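Local coordinates for protein CalG4 (Micromonospora echinospora, PDB 3IA7) that adopts the two-domain GT-B fold, in which two Rossmann-like domains, each built round a parallel sheet, face each other across a cleft, at residues V88-A93 and F113-L118; S163-L168 and T176-Y181; A257-H262 and S355-V360; A298-T303 and R362-S367. All blocks are in the same frame, centred on the assembly; numbering follows the deposited sequence.

Contact 1. Residues V88-A93 and F113-L118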
loop_
_atom_site.group_PDB
_atom_site.type_symbol
_atom_site.label_atom_id
_atom_site.label_comp_id
_atom_site.label_asym_id
_atom_site.label_seq_id
_atom_site.Cartn_x
_atom_site.Cartn_y
_atom_site.Cartn_z
ATOM N N VAL A 88 -20.047 23.379 5.167
ATOM C CA VAL A 88 -20.205 24.620 4.367
ATOM C C VAL A 88 -18.867 25.106 3.726
ATOM O O VAL A 88 -18.835 25.585 2.574
ATOM C CB VAL A 88 -20.871 25.758 5.197
ATOM C CG1 VAL A 88 -20.845 27.098 4.449
ATOM C CG2 VAL A 88 -22.343 25.399 5.524
ATOM N N ALA A 89 -17.774 24.977 4.464
ATOM C CA ALA A 89 -16.443 25.332 3.948
ATOM C C ALA A 89 -16.123 24.549 2.662
ATOM O O ALA A 89 -15.664 25.130 1.677
ATOM C CB ALA A 89 -15.366 25.109 5.033
ATOM N N ILE A 90 -16.398 23.255 2.688
ATOM C CA ILE A 90 -16.164 22.342 1.557
ATOM C C ILE A 90 -17.108 22.653 0.395
ATOM O O ILE A 90 -16.667 22.782 -0.771
ATOM C CB ILE A 90 -16.326 20.854 2.015
ATOM C CG1 ILE A 90 -15.133 20.458 2.947
ATOM C CG2 ILE A 90 -16.406 19.878 0.768
ATOM C CD1 ILE A 90 -15.419 19.271 3.799
ATOM N N LEU A 91 -18.393 22.809 0.726
ATOM C CA LEU A 91 -19.419 23.184 -0.247
ATOM C C LEU A 91 -19.045 24.496 -0.990
ATOM O O LEU A 91 -19.034 24.550 -2.234
ATOM C CB LEU A 91 -20.780 23.293 0.512
ATOM C CG LEU A 91 -22.059 23.717 -0.210
ATOM C CD1 LEU A 91 -22.442 22.636 -1.179
ATOM C CD2 LEU A 91 -23.131 23.841 0.859
ATOM N N ARG A 92 -18.711 25.547 -0.250
ATOM C CA ARG A 92 -18.355 26.819 -0.892
ATOM C C ARG A 92 -17.105 26.670 -1.764
ATOM O O ARG A 92 -17.046 27.287 -2.832
ATOM C CB ARG A 92 -18.118 27.949 0.132
ATOM C CG ARG A 92 -19.443 28.383 0.869
ATOM C CD ARG A 92 -19.183 29.446 1.908
ATOM N NE ARG A 92 -20.409 29.742 2.647
ATOM C CZ ARG A 92 -20.471 30.572 3.683
ATOM N NH1 ARG A 92 -19.369 31.188 4.137
ATOM N NH2 ARG A 92 -21.646 30.762 4.262
ATOM N N ALA A 93 -16.071 25.943 -1.282
ATOM C CA ALA A 93 -14.806 25.824 -2.046
ATOM C C ALA A 93 -15.053 25.124 -3.372
ATOM O O ALA A 93 -14.499 25.519 -4.377
ATOM C CB ALA A 93 -13.776 25.007 -1.295
ATOM N N PHE A 113 -21.338 14.866 4.311
ATOM C CA PHE A 113 -22.418 14.406 3.452
ATOM C C PHE A 113 -23.347 15.572 3.095
ATOM O O PHE A 113 -23.953 15.518 2.047
ATOM C CB PHE A 113 -23.228 13.277 4.069
ATOM C CG PHE A 113 -24.209 13.729 5.138
ATOM C CD1 PHE A 113 -25.555 13.920 4.807
ATOM C CD2 PHE A 113 -23.812 13.916 6.455
ATOM C CE1 PHE A 113 -26.536 14.350 5.761
ATOM C CE2 PHE A 113 -24.797 14.305 7.451
ATOM C CZ PHE A 113 -26.156 14.500 7.080
ATOM N N ILE A 114 -23.473 16.582 3.978
ATOM C CA ILE A 114 -24.307 17.720 3.649
ATOM C C ILE A 114 -23.735 18.456 2.423
ATOM O O ILE A 114 -24.429 18.712 1.438
ATOM C CB ILE A 114 -24.503 18.679 4.847
ATOM C CG1 ILE A 114 -25.192 17.907 5.999
ATOM C CG2 ILE A 114 -25.307 19.903 4.406
ATOM C CD1 ILE A 114 -25.075 18.563 7.341
ATOM N N ALA A 115 -22.454 18.728 2.460
ATOM C CA ALA A 115 -21.779 19.341 1.288
ATOM C C ALA A 115 -21.959 18.487 0.062
ATOM O O ALA A 115 -22.282 18.970 -1.008
ATOM C CB ALA A 115 -20.261 19.501 1.590
ATOM N N GLY A 116 -21.762 17.183 0.199
ATOM C CA GLY A 116 -21.789 16.360 -1.002
ATOM C C GLY A 116 -23.139 16.327 -1.657
ATOM O O GLY A 116 -23.265 16.446 -2.871
ATOM N N ARG A 117 -24.162 16.129 -0.834
ATOM C CA ARG A 117 -25.529 16.026 -1.339
ATOM C C ARG A 117 -26.057 17.389 -1.861
ATOM O O ARG A 117 -26.784 17.429 -2.843
ATOM C CB ARG A 117 -26.450 15.465 -0.259
ATOM C CG ARG A 117 -26.101 14.019 0.118
ATOM C CD ARG A 117 -27.186 13.445 1.010
ATOM N NE ARG A 117 -28.456 13.422 0.289
ATOM C CZ ARG A 117 -29.647 13.469 0.869
ATOM N NH1 ARG A 117 -29.752 13.475 2.187
ATOM N NH2 ARG A 117 -30.728 13.491 0.116
ATOM N N LEU A 118 -25.660 18.485 -1.218
ATOM C CA LEU A 118 -26.053 19.825 -1.724
ATOM C C LEU A 118 -25.374 20.186 -3.088
ATOM O O LEU A 118 -25.992 20.780 -3.947
ATOM C CB LEU A 118 -25.851 20.903 -0.637
ATOM C CG LEU A 118 -26.790 20.691 0.613
ATOM C CD1 LEU A 118 -26.498 21.854 1.609
ATOM C CD2 LEU A 118 -28.300 20.662 0.206
#
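Leu91 reaches over the small bump of Ala115 and rests against Leu118, bringing helices 75-98 and 113-123 together. The two run in roughly the same direction, crossing at -30°, and their axes come within 8.3 Å. Alanine makes this closeness possible. Ala115 CB, the whole of its side chain, enters the shallow hollow between Ile90 and Leu91, with Leu91 CB 4.0 Å from Ala115 CB and Ile90 CG2 also 4.0 Å from Ala115 CB. The methyl even approaches the opposing backbone, Ala115 CB lying 3.9 Å from Leu91 N.

With CG opposite the backbone N (chi1 178°), Leu91 carries its fork past that methyl. One branch, CD1, settles 3.7 Å from Ala115 O and 3.9 Å from Leu118 CB, filling the notch one turn further along the helix. The other branch, CD2, meets Leu118 CD1 at 4.0 Å, and the two leucine side chains pass each other at a slant. Branched apolar residues suit these places because their methyls can fill the uneven spaces around an alanine, and all four participants are buried.

At the start of the later helix, Asn87 OD1 hydrogen-bonds Ala115 N and adds a polar tie between the same two helices. Helix 75-98 precedes strand 105-109 of the seven-stranded parallel sheet, and helix 113-123 crosses from that strand to 127-131. Helix 159-170 covers the pair through Leu168 and Leu169, Tyr172 lies against Leu91 and Leu118, and Tyr57 flanks Ile90.

Contact 2. Residues S163-L168 and T176-Y181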
loop_
_atom_site.group_PDB
_atom_site.type_symbol
_atom_site.label_atom_id
_atom_site.label_comp_id
_atom_site.label_asym_id
_atom_site.label_seq_id
_atom_site.Cartn_x
_atom_site.Cartn_y
_atom_site.Cartn_z
ATOM N N SER A 163 -32.038 25.341 12.958
ATOM C CA SER A 163 -32.382 26.582 12.270
ATOM C C SER A 163 -31.379 26.836 11.136
ATOM O O SER A 163 -31.768 27.224 10.026
ATOM C CB SER A 163 -32.457 27.772 13.241
ATOM O OG SER A 163 -31.213 27.963 13.895
ATOM N N VAL A 164 -30.104 26.571 11.409
ATOM C CA VAL A 164 -29.064 26.769 10.410
ATOM C C VAL A 164 -29.311 25.824 9.253
ATOM O O VAL A 164 -29.160 26.184 8.109
ATOM C CB VAL A 164 -27.630 26.534 10.974
ATOM C CG1 VAL A 164 -26.622 26.405 9.815
ATOM C CG2 VAL A 164 -27.246 27.699 11.900
ATOM N N LEU A 165 -29.640 24.585 9.562
ATOM C CA LEU A 165 -29.837 23.584 8.535
ATOM C C LEU A 165 -31.086 23.757 7.676
ATOM O O LEU A 165 -31.020 23.565 6.444
ATOM C CB LEU A 165 -29.720 22.147 9.130
ATOM C CG LEU A 165 -28.286 21.706 9.520
ATOM C CD1 LEU A 165 -28.344 20.358 10.132
ATOM C CD2 LEU A 165 -27.243 21.665 8.361
ATOM N N VAL A 166 -32.218 24.138 8.296
ATOM C CA VAL A 166 -33.394 24.444 7.510
ATOM C C VAL A 166 -33.080 25.547 6.474
ATOM O O VAL A 166 -33.487 25.447 5.319
ATOM C CB VAL A 166 -34.611 24.895 8.390
ATOM C CG1 VAL A 166 -35.752 25.467 7.530
ATOM C CG2 VAL A 166 -35.108 23.713 9.206
ATOM N N ASP A 167 -32.401 26.592 6.923
ATOM C CA ASP A 167 -32.074 27.737 6.084
ATOM C C ASP A 167 -31.178 27.304 4.918
ATOM O O ASP A 167 -31.448 27.628 3.748
ATOM C CB ASP A 167 -31.371 28.817 6.916
ATOM C CG ASP A 167 -31.220 30.125 6.146
ATOM O OD1 ASP A 167 -32.215 30.844 5.947
ATOM O OD2 ASP A 167 -30.108 30.396 5.706
ATOM N N LEU A 168 -30.135 26.539 5.247
ATOM C CA LEU A 168 -29.147 26.079 4.242
ATOM C C LEU A 168 -29.829 25.184 3.194
ATOM O O LEU A 168 -29.671 25.377 1.996
ATOM C CB LEU A 168 -27.982 25.320 4.939
ATOM C CG LEU A 168 -26.942 24.666 4.004
ATOM C CD1 LEU A 168 -26.252 25.795 3.142
ATOM C CD2 LEU A 168 -25.893 23.841 4.734
ATOM N N THR A 176 -37.248 19.087 2.669
ATOM C CA THR A 176 -37.329 17.843 3.424
ATOM C C THR A 176 -37.020 18.188 4.885
ATOM O O THR A 176 -36.068 18.925 5.140
ATOM C CB THR A 176 -36.294 16.853 2.874
ATOM O OG1 THR A 176 -36.481 16.718 1.453
ATOM C CG2 THR A 176 -36.343 15.483 3.577
ATOM N N PRO A 177 -37.840 17.701 5.847
ATOM C CA PRO A 177 -37.511 17.882 7.266
ATOM C C PRO A 177 -36.051 17.468 7.549
ATOM O O PRO A 177 -35.549 16.487 6.992
ATOM C CB PRO A 177 -38.480 16.915 7.952
ATOM C CG PRO A 177 -39.693 16.988 7.055
ATOM C CD PRO A 177 -39.075 16.905 5.699
ATOM N N VAL A 178 -35.390 18.199 8.442
ATOM C CA VAL A 178 -33.942 18.032 8.680
ATOM C C VAL A 178 -33.539 16.643 9.129
ATOM O O VAL A 178 -32.615 16.086 8.565
ATOM C CB VAL A 178 -33.406 19.080 9.706
ATOM C CG1 VAL A 178 -31.947 18.822 10.079
ATOM C CG2 VAL A 178 -33.569 20.480 9.163
ATOM N N LYS A 179 -34.242 16.069 10.120
ATOM C CA LYS A 179 -33.912 14.731 10.575
ATOM C C LYS A 179 -34.124 13.673 9.448
ATOM O O LYS A 179 -33.298 12.775 9.275
ATOM C CB LYS A 179 -34.740 14.396 11.817
ATOM C CG LYS A 179 -34.114 13.379 12.731
ATOM C CD LYS A 179 -35.065 13.169 13.966
ATOM C CE LYS A 179 -34.364 12.350 15.025
ATOM N NZ LYS A 179 -35.112 12.402 16.320
ATOM N N GLU A 180 -35.236 13.774 8.710
ATOM C CA GLU A 180 -35.492 12.917 7.549
ATOM C C GLU A 180 -34.392 12.983 6.494
ATOM O O GLU A 180 -33.878 11.984 6.046
ATOM C CB GLU A 180 -36.812 13.297 6.890
ATOM C CG GLU A 180 -37.252 12.283 5.832
ATOM C CD GLU A 180 -38.542 12.683 5.089
ATOM O OE1 GLU A 180 -39.336 13.462 5.652
ATOM O OE2 GLU A 180 -38.746 12.203 3.953
ATOM N N TYR A 181 -34.046 14.193 6.097
ATOM C CA TYR A 181 -32.942 14.436 5.166
ATOM C C TYR A 181 -31.630 13.773 5.615
ATOM O O TYR A 181 -30.950 13.105 4.808
ATOM C CB TYR A 181 -32.727 15.941 5.054
ATOM C CG TYR A 181 -31.661 16.323 4.072
ATOM C CD1 TYR A 181 -31.966 16.482 2.721
ATOM C CD2 TYR A 181 -30.328 16.499 4.493
ATOM C CE1 TYR A 181 -30.950 16.828 1.795
ATOM C CE2 TYR A 181 -29.315 16.855 3.578
ATOM C CZ TYR A 181 -29.657 17.031 2.230
ATOM O OH TYR A 181 -28.639 17.358 1.343
#
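This is a small apolar contact between consecutive helices of the N-terminal domain, where Val178, at the start of helix 178-182, presses into helix 159-170 against Leu165 and Val166. The chain leaves the earlier helix, makes a short link and returns, so that the CA atoms of Val166 and Val178 stand 6.5 Å apart.

Val178 works as a two-pronged wedge. Its CG1, opposite the backbone N (chi1 174°), touches Leu165 CD1 at 3.9 Å and lies 4.1 Å from Leu165 CB. Its other methyl turns to the next residue: Val178 CG2 meets Val166 CG2 at 3.6 Å, a snug methyl-to-methyl fit, and also comes within 4.0 Å of Val166 N, close to the helix backbone. Both side chains of helix 159-170 meet the valine at about a right angle. A beta-branched residue fits here because its two methyls can serve adjacent neighbours at once. Burial differs across the contact, for Leu165 and Val178 are enclosed whereas Val166 lies at the exposed margin.

Pro177 occupies the N-cap position, a place where a residue without an N-H costs nothing, and its O accepts the bond from Tyr181 N at 2.9 Å that closes the first turn.

Leu165 also touches Ile114 of helix 113-123 and Val84 of helix 75-98. His162 and Ala156 also border Val178, and Lys179 forms a salt bridge with Asp157. Tyr181 makes a cation-pi interaction with Arg117 and touches Leu118, bringing helix 178-182 onto helix 113-123 as well.

Contact 3. Residues A257-H262 and S355-V360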
loop_
_atom_site.group_PDB
_atom_site.type_symbol
_atom_site.label_atom_id
_atom_site.label_comp_id
_atom_site.label_asym_id
_atom_site.label_seq_id
_atom_site.Cartn_x
_atom_site.Cartn_y
_atom_site.Cartn_z
ATOM N N ALA A 257 10.056 -8.399 28.554
ATOM C CA ALA A 257 11.471 -8.616 28.898
ATOM C C ALA A 257 11.690 -10.037 29.468
ATOM O O ALA A 257 10.913 -10.510 30.307
ATOM C CB ALA A 257 11.955 -7.563 29.928
ATOM N N ASP A 258 12.726 -10.728 29.004
ATOM C CA ASP A 258 13.047 -12.078 29.527
ATOM C C ASP A 258 11.852 -13.040 29.348
ATOM O O ASP A 258 11.517 -13.820 30.253
ATOM C CB ASP A 258 13.522 -12.048 31.012
ATOM C CG ASP A 258 14.768 -11.179 31.234
ATOM O OD1 ASP A 258 15.861 -11.513 30.702
ATOM O OD2 ASP A 258 14.664 -10.162 31.967
ATOM N N THR A 259 11.181 -12.932 28.199
ATOM C CA THR A 259 10.205 -13.921 27.680
ATOM C C THR A 259 10.671 -14.182 26.232
ATOM O O THR A 259 11.412 -13.375 25.691
ATOM C CB THR A 259 8.748 -13.347 27.539
ATOM O OG1 THR A 259 8.726 -12.394 26.473
ATOM C CG2 THR A 259 8.229 -12.695 28.833
ATOM N N PRO A 260 10.219 -15.278 25.575
ATOM C CA PRO A 260 10.683 -15.501 24.208
ATOM C C PRO A 260 10.064 -14.544 23.182
ATOM O O PRO A 260 10.406 -14.593 22.034
ATOM C CB PRO A 260 10.188 -16.921 23.895
ATOM C CG PRO A 260 9.910 -17.523 25.255
ATOM C CD PRO A 260 9.349 -16.378 26.017
ATOM N N TRP A 261 9.162 -13.678 23.596
ATOM C CA TRP A 261 8.520 -12.803 22.612
ATOM C C TRP A 261 9.493 -11.840 21.993
ATOM O O TRP A 261 10.479 -11.464 22.613
ATOM C CB TRP A 261 7.385 -12.002 23.232
ATOM C CG TRP A 261 6.144 -12.821 23.527
ATOM C CD1 TRP A 261 5.912 -13.579 24.639
ATOM C CD2 TRP A 261 4.960 -12.896 22.731
ATOM N NE1 TRP A 261 4.663 -14.140 24.571
ATOM C CE2 TRP A 261 4.056 -13.738 23.412
ATOM C CE3 TRP A 261 4.575 -12.329 21.497
ATOM C CZ2 TRP A 261 2.788 -14.022 22.922
ATOM C CZ3 TRP A 261 3.312 -12.639 20.983
ATOM C CH2 TRP A 261 2.427 -13.451 21.705
ATOM N N HIS A 262 9.192 -11.441 20.764
ATOM C CA HIS A 262 9.864 -10.297 20.140
ATOM C C HIS A 262 8.817 -9.241 19.884
ATOM O O HIS A 262 7.800 -9.499 19.179
ATOM C CB HIS A 262 10.567 -10.664 18.840
ATOM C CG HIS A 262 11.328 -9.500 18.250
ATOM N ND1 HIS A 262 12.612 -9.171 18.646
ATOM C CD2 HIS A 262 10.970 -8.570 17.337
ATOM C CE1 HIS A 262 13.021 -8.104 17.974
ATOM N NE2 HIS A 262 12.039 -7.714 17.185
ATOM N N SER A 355 -0.072 -7.585 33.717
ATOM C CA SER A 355 -1.400 -7.616 33.138
ATOM C C SER A 355 -1.356 -7.635 31.610
ATOM O O SER A 355 -2.107 -8.371 30.953
ATOM C CB SER A 355 -2.226 -6.431 33.644
ATOM O OG SER A 355 -3.476 -6.427 32.968
ATOM N N ILE A 356 -0.465 -6.830 31.035
ATOM C CA ILE A 356 -0.312 -6.767 29.571
ATOM C C ILE A 356 0.168 -8.104 29.009
ATOM O O ILE A 356 -0.416 -8.639 28.062
ATOM C CB ILE A 356 0.676 -5.660 29.158
ATOM C CG1 ILE A 356 0.123 -4.276 29.506
ATOM C CG2 ILE A 356 0.979 -5.667 27.647
ATOM C CD1 ILE A 356 1.209 -3.187 29.487
ATOM N N ARG A 357 1.225 -8.652 29.589
ATOM C CA ARG A 357 1.774 -9.941 29.101
ATOM C C ARG A 357 0.739 -11.066 29.181
ATOM O O ARG A 357 0.534 -11.787 28.188
ATOM C CB ARG A 357 3.071 -10.296 29.837
ATOM C CG ARG A 357 3.544 -11.731 29.614
ATOM C CD ARG A 357 4.677 -12.135 30.550
ATOM N NE ARG A 357 4.335 -12.174 31.997
ATOM C CZ ARG A 357 4.706 -11.252 32.888
ATOM N NH1 ARG A 357 5.432 -10.193 32.493
ATOM N NH2 ARG A 357 4.357 -11.387 34.184
ATOM N N GLU A 358 0.069 -11.199 30.330
ATOM C CA GLU A 358 -0.932 -12.280 30.503
ATOM C C GLU A 358 -2.121 -12.127 29.537
ATOM O O GLU A 358 -2.590 -13.101 28.945
ATOM C CB GLU A 358 -1.399 -12.437 31.972
ATOM C CG GLU A 358 -0.269 -12.793 32.957
ATOM C CD GLU A 358 -0.732 -12.894 34.421
ATOM O OE1 GLU A 358 -1.892 -12.550 34.731
ATOM O OE2 GLU A 358 0.074 -13.320 35.263
ATOM N N ALA A 359 -2.591 -10.899 29.366
ATOM C CA ALA A 359 -3.675 -10.634 28.424
ATOM C C ALA A 359 -3.312 -11.024 26.980
ATOM O O ALA A 359 -4.110 -11.628 26.244
ATOM C CB ALA A 359 -4.073 -9.131 28.493
ATOM N N VAL A 360 -2.112 -10.668 26.565
ATOM C CA VAL A 360 -1.664 -10.977 25.205
ATOM C C VAL A 360 -1.473 -12.491 25.078
ATOM O O VAL A 360 -1.844 -13.095 24.058
ATOM C CB VAL A 360 -0.340 -10.224 24.870
ATOM C CG1 VAL A 360 0.342 -10.806 23.623
ATOM C CG2 VAL A 360 -0.608 -8.659 24.709
#
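An ST turn at Thr259 shapes the loop that presents Thr259 and Trp261 to Arg357 and Val360 of helix 353-365. Thr259 OG1 accepts a hydrogen bond from Trp261 N at 3.2 Å, with an N-H...O angle of 150°, and also bonds Phe256 O, tying the turn back to the end of the preceding helix. A chi1 of 70° places OG1 between the backbone N and the carbonyl carbon, within range of Trp261 N, and leaves CG2 to face the helix. Threonine thus serves two purposes, its hydroxyl bracing the loop while its methyl lies 4.0 Å from Arg357 CD.

The loop ends a beta-alpha-beta crossover of the C-terminal Rossmann-like domain: helix 246-256 leaves strand 233-237, and the chain returns through this turn to strand 262-266. Helix 353-365 packs beside helix 246-256, where Ile356 touches Ala251 and Ala255.

Arg357 passes Thr259 at a slant and touches it with its aliphatic stem, at CD; the chain then bends at chi3 (64°), and NH1 finds Ala255 O. Deeper in, Val360 CG1 approaches the six-membered ring of Trp261 obliquely, 3.9 Å from Trp261 CH2 and 4.1 Å from Trp261 CZ2. A broad indole can meet a small valine methyl and still use its polar edge, for Trp261 NE1 hydrogen-bonds Glu361 OE2 on the same helix, and Phe256 adds an edge-to-face ring contact with Trp261.

Contact 4. Residues A298-T303 and R362-S367; sequences ARACLT and RLAADS
Strand residues 300-303 follow a corner of the chain at Arg299 and run past the C-terminal part of helix 353-365, whose Ala364 CA comes within 5.8 Å of Ala300 CA. These two residues are alanines, and their small side chains permit this approach. Ala364 CB sits 4.0 Å from Arg299 O, 4.4 Å from Arg299 CB and 4.4 Å from Ala300 CB, so one methyl lies against the corner at Arg299. Beside it, Ala300 CB faces Leu363 CD2 at 4.2 Å; Leu363 has its CG opposite the backbone N (chi1 172°) and extends toward the sheet, where Pro319 and Val321 also receive it.

Arginine suits the margin because its base and its tip can part company: CB packs against the helix, while the charged end leads away from it. Trp261 touches both Arg299 CB and Ala364 CB.

The strand lies inside the parallel sheet of the C-terminal domain, its backbone bonded to Val233 and Leu235 on one neighbour and to Pro319 and Val321 on the other. The chain then turns into the next helix: Asp366 N bonds Leu363 O at 3.0 Å, and the Asp366 carboxylate caps helix 367-381 through Val369 N.

Those bonds all lie within the sheet or around Asp366. Helix and strand meet mainly through aliphatic carbons, with Arg299 O beside Ala364 CB, which suggests that shape and apolar burial, rather than directed bonding, hold the two together here.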
loop_
_atom_site.group_PDB
_atom_site.type_symbol
_atom_site.label_atom_id
_atom_site.label_comp_id
_atom_site.label_asym_id
_atom_site.label_seq_id
_atom_site.Cartn_x
_atom_site.Cartn_y
_atom_site.Cartn_z
ATOM N N ALA A 298 3.196 -11.802 12.988
ATOM C CA ALA A 298 2.704 -11.571 14.347
ATOM C C ALA A 298 1.727 -12.657 14.863
ATOM O O ALA A 298 0.909 -13.160 14.102
ATOM C CB ALA A 298 2.052 -10.171 14.463
ATOM N N ARG A 299 1.774 -12.922 16.160
ATOM C CA ARG A 299 0.793 -13.815 16.809
ATOM C C ARG A 299 -0.352 -13.002 17.374
ATOM O O ARG A 299 -1.412 -13.543 17.690
ATOM C CB ARG A 299 1.407 -14.548 18.009
ATOM C CG ARG A 299 2.626 -15.360 17.774
ATOM C CD ARG A 299 2.397 -16.814 17.348
ATOM N NE ARG A 299 3.680 -17.434 17.013
ATOM C CZ ARG A 299 4.227 -18.482 17.632
ATOM N NH1 ARG A 299 3.604 -19.080 18.645
ATOM N NH2 ARG A 299 5.409 -18.945 17.236
ATOM N N ALA A 300 -0.109 -11.710 17.584
ATOM C CA ALA A 300 -1.095 -10.819 18.130
ATOM C C ALA A 300 -0.682 -9.397 17.831
ATOM O O ALA A 300 0.510 -9.116 17.565
ATOM C CB ALA A 300 -1.219 -10.971 19.698
ATOM N N CYS A 301 -1.660 -8.513 17.990
ATOM C CA CYS A 301 -1.416 -7.066 17.865
ATOM C C CYS A 301 -2.078 -6.358 19.026
ATOM O O CYS A 301 -3.268 -6.599 19.292
ATOM C CB CYS A 301 -2.013 -6.579 16.521
ATOM S SG CYS A 301 -1.761 -4.773 16.243
ATOM N N LEU A 302 -1.356 -5.455 19.691
ATOM C CA LEU A 302 -1.896 -4.695 20.751
ATOM C C LEU A 302 -2.056 -3.282 20.219
ATOM O O LEU A 302 -1.055 -2.628 19.874
ATOM C CB LEU A 302 -0.914 -4.686 21.955
ATOM C CG LEU A 302 -1.201 -3.797 23.167
ATOM C CD1 LEU A 302 -2.508 -4.093 23.895
ATOM C CD2 LEU A 302 -0.025 -3.947 24.138
ATOM N N THR A 303 -3.291 -2.797 20.169
ATOM C CA THR A 303 -3.584 -1.582 19.400
ATOM C C THR A 303 -4.716 -0.792 20.011
ATOM O O THR A 303 -5.422 -1.299 20.879
ATOM C CB THR A 303 -3.886 -1.886 17.883
ATOM O OG1 THR A 303 -4.048 -0.654 17.178
ATOM C CG2 THR A 303 -5.161 -2.678 17.719
ATOM N N ARG A 362 -2.939 -14.940 26.703
ATOM C CA ARG A 362 -4.241 -15.594 26.730
ATOM C C ARG A 362 -4.917 -15.443 25.356
ATOM O O ARG A 362 -5.442 -16.406 24.801
ATOM C CB ARG A 362 -5.088 -14.957 27.809
ATOM C CG ARG A 362 -6.534 -15.276 27.715
ATOM C CD ARG A 362 -7.273 -14.676 28.881
ATOM N NE ARG A 362 -6.662 -15.069 30.149
ATOM C CZ ARG A 362 -6.864 -16.255 30.739
ATOM N NH1 ARG A 362 -7.638 -17.184 30.157
ATOM N NH2 ARG A 362 -6.296 -16.517 31.907
ATOM N N LEU A 363 -4.898 -14.233 24.831
ATOM C CA LEU A 363 -5.554 -13.919 23.535
ATOM C C LEU A 363 -4.869 -14.714 22.404
ATOM O O LEU A 363 -5.535 -15.370 21.574
ATOM C CB LEU A 363 -5.490 -12.418 23.229
ATOM C CG LEU A 363 -6.027 -12.365 21.768
ATOM C CD1 LEU A 363 -7.525 -12.139 21.778
ATOM C CD2 LEU A 363 -5.230 -11.487 20.854
ATOM N N ALA A 364 -3.535 -14.696 22.399
ATOM C CA ALA A 364 -2.778 -15.350 21.339
ATOM C C ALA A 364 -2.967 -16.846 21.387
ATOM O O ALA A 364 -2.875 -17.461 20.356
ATOM C CB ALA A 364 -1.292 -15.010 21.437
ATOM N N ALA A 365 -3.244 -17.440 22.574
ATOM C CA ALA A 365 -3.472 -18.884 22.680
ATOM C C ALA A 365 -4.916 -19.280 22.434
ATOM O O ALA A 365 -5.191 -20.443 22.381
ATOM C CB ALA A 365 -3.002 -19.432 24.061
ATOM N N ASP A 366 -5.835 -18.314 22.293
ATOM C CA ASP A 366 -7.270 -18.631 22.206
ATOM C C ASP A 366 -7.614 -19.118 20.792
ATOM O O ASP A 366 -7.711 -18.296 19.840
ATOM C CB ASP A 366 -8.139 -17.410 22.558
ATOM C CG ASP A 366 -9.633 -17.744 22.693
ATOM O OD1 ASP A 366 -10.233 -18.555 21.910
ATOM O OD2 ASP A 366 -10.240 -17.135 23.598
ATOM N N SER A 367 -7.842 -20.425 20.672
ATOM C CA SER A 367 -8.102 -21.051 19.351
ATOM C C SER A 367 -9.384 -20.572 18.692
ATOM O O SER A 367 -9.406 -20.407 17.452
ATOM C CB SER A 367 -8.078 -22.601 19.428
ATOM O OG SER A 367 -9.219 -23.101 20.101
#

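The four contacts form two clusters on opposite sides of the chain's centre. Contacts 1 and 2, centres 14 Å apart, follow one another along the chain in the N-terminal domain and are joined where helix 113-123 meets both 159-170 and 178-182. Contacts 3 and 4, centres 11 Å apart, alternate in sequence and share helix 353-365, whose successive turns lie first against the 257-262 loop and then against strand 298-303 of the six-stranded sheet; Trp261 bridges them. Between the clusters the centres stand 43 to 53 Å apart and nothing touches, as expected of the GT-B fold, where each Rossmann-like domain has its own parallel sheet with helices packed on it.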